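Local coordinates for protein polyphosphate kinase (Porphyromonas gingivalis, PDB 2O8R) that probably catalyses the reversible, magnesium-dependent transfer of the terminal phosphate of ATP onto a growing chain of inorganic polyphosphate, at residues Q377-A389 with N415-I427. The protein carries 3 engineered substitutions. Residues are numbered along the deposited sequence; the frame is centred on the assembly and turned at random.
Sequences QYRVAENSSIISA and NLRLSERMRRSGI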
loop_
_atom_site.group_PDB
_atom_site.type_symbol
_atom_site.label_atom_id
_atom_site.label_comp_id
_atom_site.label_asym_id
_atom_site.label_seq_id
_atom_site.Cartn_x
_atom_site.Cartn_y
_atom_site.Cartn_z
ATOM N N GLN A 377 17.707 -0.654 -10.249
ATOM C CA GLN A 377 16.345 -0.382 -9.770
ATOM C C GLN A 377 16.348 0.935 -8.989
ATOM O O GLN A 377 17.246 1.157 -8.168
ATOM C CB GLN A 377 15.888 -1.509 -8.838
ATOM C CG GLN A 377 15.003 -2.572 -9.475
ATOM C CD GLN A 377 13.522 -2.395 -9.156
ATOM O OE1 GLN A 377 12.715 -3.300 -9.384
ATOM N NE2 GLN A 377 13.159 -1.231 -8.624
ATOM N N TYR A 378 15.369 1.811 -9.243
ATOM C CA TYR A 378 15.287 3.083 -8.507
ATOM C C TYR A 378 15.218 2.857 -6.997
ATOM O O TYR A 378 16.082 3.325 -6.259
ATOM C CB TYR A 378 14.107 3.939 -8.966
ATOM C CG TYR A 378 13.871 5.159 -8.088
ATOM C CD1 TYR A 378 14.793 6.203 -8.042
ATOM C CD2 TYR A 378 12.723 5.270 -7.308
ATOM C CE1 TYR A 378 14.582 7.317 -7.240
ATOM C CE2 TYR A 378 12.502 6.381 -6.501
ATOM C CZ TYR A 378 13.435 7.404 -6.471
ATOM O OH TYR A 378 13.218 8.507 -5.669
ATOM N N ARG A 379 14.190 2.127 -6.564
ATOM C CA ARG A 379 14.041 1.681 -5.183
ATOM C C ARG A 379 13.734 0.196 -5.143
ATOM O O ARG A 379 13.284 -0.378 -6.132
ATOM C CB ARG A 379 12.864 2.394 -4.516
ATOM C CG ARG A 379 13.194 3.680 -3.798
ATOM C CD ARG A 379 12.079 4.071 -2.840
ATOM N NE ARG A 379 10.790 4.183 -3.518
ATOM C CZ ARG A 379 10.211 5.330 -3.857
ATOM N NH1 ARG A 379 10.798 6.485 -3.575
ATOM N NH2 ARG A 379 9.037 5.324 -4.476
ATOM N N VAL A 380 13.985 -0.420 -3.990
ATOM C CA VAL A 380 13.305 -1.662 -3.619
ATOM C C VAL A 380 12.401 -1.374 -2.417
ATOM O O VAL A 380 12.870 -1.199 -1.295
ATOM C CB VAL A 380 14.273 -2.851 -3.363
ATOM C CG1 VAL A 380 15.598 -2.367 -2.804
ATOM C CG2 VAL A 380 13.621 -3.892 -2.446
ATOM N N ALA A 381 11.104 -1.266 -2.682
ATOM C CA ALA A 381 10.128 -0.961 -1.641
ATOM C C ALA A 381 8.822 -1.722 -1.851
ATOM O O ALA A 381 8.219 -2.207 -0.900
ATOM C CB ALA A 381 9.864 0.522 -1.592
ATOM N N GLU A 382 8.392 -1.814 -3.104
ATOM C CA GLU A 382 7.172 -2.511 -3.465
ATOM C C GLU A 382 7.536 -3.866 -4.015
ATOM O O GLU A 382 8.615 -4.057 -4.570
ATOM C CB GLU A 382 6.409 -1.743 -4.551
ATOM C CG GLU A 382 5.812 -0.427 -4.109
ATOM C CD GLU A 382 4.411 -0.590 -3.556
ATOM O OE1 GLU A 382 3.489 -0.883 -4.349
ATOM O OE2 GLU A 382 4.232 -0.420 -2.332
ATOM N N ASN A 383 6.620 -4.804 -3.841
ATOM C CA ASN A 383 6.647 -6.075 -4.522
ATOM C C ASN A 383 6.402 -5.865 -6.000
ATOM O O ASN A 383 5.633 -4.992 -6.360
ATOM C CB ASN A 383 5.534 -6.956 -3.968
ATOM C CG ASN A 383 6.045 -7.983 -3.020
ATOM O OD1 ASN A 383 6.826 -8.852 -3.406
ATOM N ND2 ASN A 383 5.610 -7.905 -1.768
ATOM N N SER A 384 7.043 -6.672 -6.847
ATOM C CA SER A 384 6.770 -6.661 -8.291
ATOM C C SER A 384 7.107 -7.989 -8.976
ATOM O O SER A 384 7.948 -8.751 -8.500
ATOM C CB SER A 384 7.522 -5.520 -8.980
ATOM O OG SER A 384 8.917 -5.544 -8.677
ATOM N N SER A 385 6.434 -8.237 -10.098
ATOM C CA SER A 385 6.742 -9.307 -11.051
ATOM C C SER A 385 8.224 -9.507 -11.286
ATOM O O SER A 385 8.738 -10.625 -11.243
ATOM C CB SER A 385 6.116 -8.948 -12.384
ATOM O OG SER A 385 4.721 -8.810 -12.235
ATOM N N ILE A 386 8.905 -8.402 -11.543
ATOM C CA ILE A 386 10.337 -8.414 -11.694
ATOM C C ILE A 386 11.034 -8.983 -10.459
ATOM O O ILE A 386 11.808 -9.947 -10.594
ATOM C CB ILE A 386 10.847 -7.034 -12.128
ATOM C CG1 ILE A 386 10.519 -6.851 -13.612
ATOM C CG2 ILE A 386 12.347 -6.901 -11.914
ATOM C CD1 ILE A 386 10.891 -5.521 -14.173
ATOM N N ILE A 387 10.718 -8.452 -9.267
ATOM C CA ILE A 387 11.263 -9.017 -8.018
ATOM C C ILE A 387 10.978 -10.527 -7.947
ATOM O O ILE A 387 11.855 -11.332 -7.625
ATOM C CB ILE A 387 10.697 -8.354 -6.739
ATOM C CG1 ILE A 387 10.935 -6.831 -6.696
ATOM C CG2 ILE A 387 11.281 -9.029 -5.503
ATOM C CD1 ILE A 387 12.358 -6.401 -6.900
ATOM N N SER A 388 9.756 -10.906 -8.294
ATOM C CA SER A 388 9.357 -12.294 -8.248
ATOM C C SER A 388 10.168 -13.158 -9.202
ATOM O O SER A 388 10.676 -14.215 -8.806
ATOM C CB SER A 388 7.875 -12.413 -8.538
ATOM O OG SER A 388 7.132 -12.166 -7.354
ATOM N N ALA A 389 10.309 -12.702 -10.444
ATOM C CA ALA A 389 11.116 -13.429 -11.421
ATOM C C ALA A 389 12.547 -13.548 -10.919
ATOM O O ALA A 389 13.162 -14.597 -11.049
ATOM C CB ALA A 389 11.073 -12.757 -12.784
ATOM N N ASN A 415 9.742 -2.789 2.776
ATOM C CA ASN A 415 11.129 -2.418 2.478
ATOM C C ASN A 415 12.116 -3.348 3.183
ATOM O O ASN A 415 12.726 -4.215 2.553
ATOM C CB ASN A 415 11.394 -0.948 2.857
ATOM C CG ASN A 415 12.853 -0.514 2.629
ATOM O OD1 ASN A 415 13.396 0.284 3.394
ATOM N ND2 ASN A 415 13.476 -1.026 1.573
ATOM N N LEU A 416 12.258 -3.158 4.490
ATOM C CA LEU A 416 13.163 -3.944 5.303
ATOM C C LEU A 416 12.827 -5.436 5.206
ATOM O O LEU A 416 13.714 -6.274 4.973
ATOM C CB LEU A 416 13.092 -3.462 6.752
ATOM C CG LEU A 416 14.370 -3.379 7.592
ATOM C CD1 LEU A 416 15.517 -2.725 6.816
ATOM C CD2 LEU A 416 14.088 -2.624 8.898
ATOM N N ARG A 417 11.543 -5.755 5.352
ATOM C CA ARG A 417 11.077 -7.132 5.243
ATOM C C ARG A 417 11.247 -7.668 3.815
ATOM O O ARG A 417 11.627 -8.830 3.620
ATOM C CB ARG A 417 9.616 -7.246 5.700
ATOM C CG ARG A 417 9.060 -8.673 5.689
ATOM C CD ARG A 417 7.639 -8.736 6.223
ATOM N NE ARG A 417 7.576 -8.479 7.663
ATOM C CZ ARG A 417 7.590 -9.425 8.601
ATOM N NH1 ARG A 417 7.667 -10.706 8.261
ATOM N NH2 ARG A 417 7.527 -9.091 9.885
ATOM N N LEU A 418 10.980 -6.813 2.827
ATOM C CA LEU A 418 11.071 -7.204 1.420
ATOM C C LEU A 418 12.520 -7.473 0.986
ATOM O O LEU A 418 12.785 -8.426 0.248
ATOM C CB LEU A 418 10.391 -6.164 0.521
ATOM C CG LEU A 418 10.722 -6.128 -0.975
ATOM C CD1 LEU A 418 10.270 -7.366 -1.711
ATOM C CD2 LEU A 418 10.091 -4.918 -1.596
ATOM N N SER A 419 13.448 -6.644 1.457
ATOM C CA SER A 419 14.866 -6.823 1.151
ATOM C C SER A 419 15.420 -8.085 1.801
ATOM O O SER A 419 16.252 -8.783 1.214
ATOM C CB SER A 419 15.674 -5.618 1.617
ATOM O OG SER A 419 15.199 -4.437 1.006
ATOM N N GLU A 420 14.956 -8.372 3.013
ATOM C CA GLU A 420 15.428 -9.534 3.720
ATOM C C GLU A 420 14.862 -10.778 3.040
ATOM O O GLU A 420 15.546 -11.797 2.941
ATOM C CB GLU A 420 15.103 -9.456 5.227
ATOM C CG GLU A 420 13.689 -9.864 5.640
ATOM C CD GLU A 420 13.387 -9.605 7.111
ATOM O OE1 GLU A 420 12.684 -10.440 7.730
ATOM O OE2 GLU A 420 13.846 -8.570 7.647
ATOM N N ARG A 421 13.640 -10.675 2.523
ATOM C CA ARG A 421 13.044 -11.792 1.828
ATOM C C ARG A 421 13.845 -12.095 0.575
ATOM O O ARG A 421 14.072 -13.266 0.240
ATOM C CB ARG A 421 11.593 -11.502 1.466
ATOM C CG ARG A 421 10.929 -12.642 0.716
ATOM C CD ARG A 421 9.460 -12.383 0.471
ATOM N NE ARG A 421 9.230 -11.785 -0.835
ATOM C CZ ARG A 421 8.660 -10.604 -1.033
ATOM N NH1 ARG A 421 8.502 -10.164 -2.269
ATOM N NH2 ARG A 421 8.241 -9.870 -0.009
HETATM N N MSE A 422 14.281 -11.036 -0.101
HETATM C CA MSE A 422 15.058 -11.173 -1.331
HETATM C C MSE A 422 16.445 -11.745 -1.077
HETATM O O MSE A 422 16.891 -12.632 -1.812
HETATM C CB MSE A 422 15.177 -9.836 -2.041
HETATM C CG MSE A 422 13.882 -9.350 -2.650
HETATM SE SE MSE A 422 13.996 -7.453 -3.088
HETATM C CE MSE A 422 15.209 -7.568 -4.621
ATOM N N ARG A 423 17.114 -11.237 -0.039
ATOM C CA ARG A 423 18.437 -11.733 0.359
ATOM C C ARG A 423 18.361 -13.211 0.730
ATOM O O ARG A 423 19.221 -14.005 0.348
ATOM C CB ARG A 423 19.009 -10.914 1.517
ATOM C CG ARG A 423 19.478 -9.511 1.120
ATOM C CD ARG A 423 19.966 -8.715 2.334
ATOM N NE ARG A 423 19.947 -7.267 2.110
ATOM C CZ ARG A 423 20.937 -6.570 1.549
ATOM N NH1 ARG A 423 20.820 -5.254 1.393
ATOM N NH2 ARG A 423 22.046 -7.178 1.139
ATOM N N ARG A 424 17.301 -13.558 1.452
ATOM C CA ARG A 424 16.997 -14.926 1.835
ATOM C C ARG A 424 16.795 -15.764 0.594
ATOM O O ARG A 424 17.229 -16.903 0.541
ATOM C CB ARG A 424 15.751 -14.941 2.733
ATOM C CG ARG A 424 15.000 -16.265 2.898
ATOM C CD ARG A 424 14.108 -16.264 4.160
ATOM N NE ARG A 424 13.243 -15.084 4.272
ATOM C CZ ARG A 424 13.516 -14.000 5.006
ATOM N NH1 ARG A 424 14.647 -13.925 5.701
ATOM N NH2 ARG A 424 12.659 -12.981 5.039
ATOM N N SER A 425 16.162 -15.191 -0.421
ATOM C CA SER A 425 15.965 -15.912 -1.672
ATOM C C SER A 425 17.292 -16.122 -2.379
ATOM O O SER A 425 17.386 -16.952 -3.284
ATOM C CB SER A 425 14.988 -15.174 -2.588
ATOM O OG SER A 425 13.763 -14.928 -1.923
ATOM N N GLY A 426 18.310 -15.366 -1.963
ATOM C CA GLY A 426 19.648 -15.496 -2.526
ATOM C C GLY A 426 20.095 -14.295 -3.324
ATOM O O GLY A 426 21.264 -14.217 -3.718
ATOM N N ILE A 427 19.166 -13.367 -3.572
ATOM C CA ILE A 427 19.468 -12.099 -4.256
ATOM C C ILE A 427 20.443 -11.234 -3.443
ATOM O O ILE A 427 20.426 -11.267 -2.211
ATOM C CB ILE A 427 18.193 -11.266 -4.499
ATOM C CG1 ILE A 427 17.141 -12.058 -5.286
ATOM C CG2 ILE A 427 18.531 -9.996 -5.203
ATOM C CD1 ILE A 427 15.779 -11.348 -5.386
#
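The carbonyl O of N415 is gripped twice by S419, through its backbone N (2.8 Å) and its OG (2.9 Å), the hydroxyl coming from above the carbonyl plane; both residues also border V380. These two bonds tie the first turn of helix 416-425 together. L418 CD2 packs against the loop, 3.4 Å from A381 O and 3.8 Å from V380 CG2. The same methyl, V380 CG2, approaches M422 SE at 3.6 Å. The selenomethionine chain crosses I387 at about a right angle, with M422 CE 3.8 Å from I387 CD1. R421 NH1 donates to N383 OD1, which lies at the edge of the guanidinium, near its plane; the modelled bond is too short for its length to be trusted. Amide and guanidinium planes lie 15° apart. A bend at chi3 (94°) turns the guanidinium, whose NE forms a salt bridge with E391. The backbone O of N383 accepts a hydrogen bond from ND2 of N383 of the second subunit, across the dimer interface. The axes of the segments 385-389 and 416-425 make an angle of 28° and approach to 11.6 Å. Parallel strands 370-377, 399-404 and 428-431 alternate with helices 385-395 and 416-425, giving consecutive beta-alpha-beta crossovers in a phospholipase D-like domain.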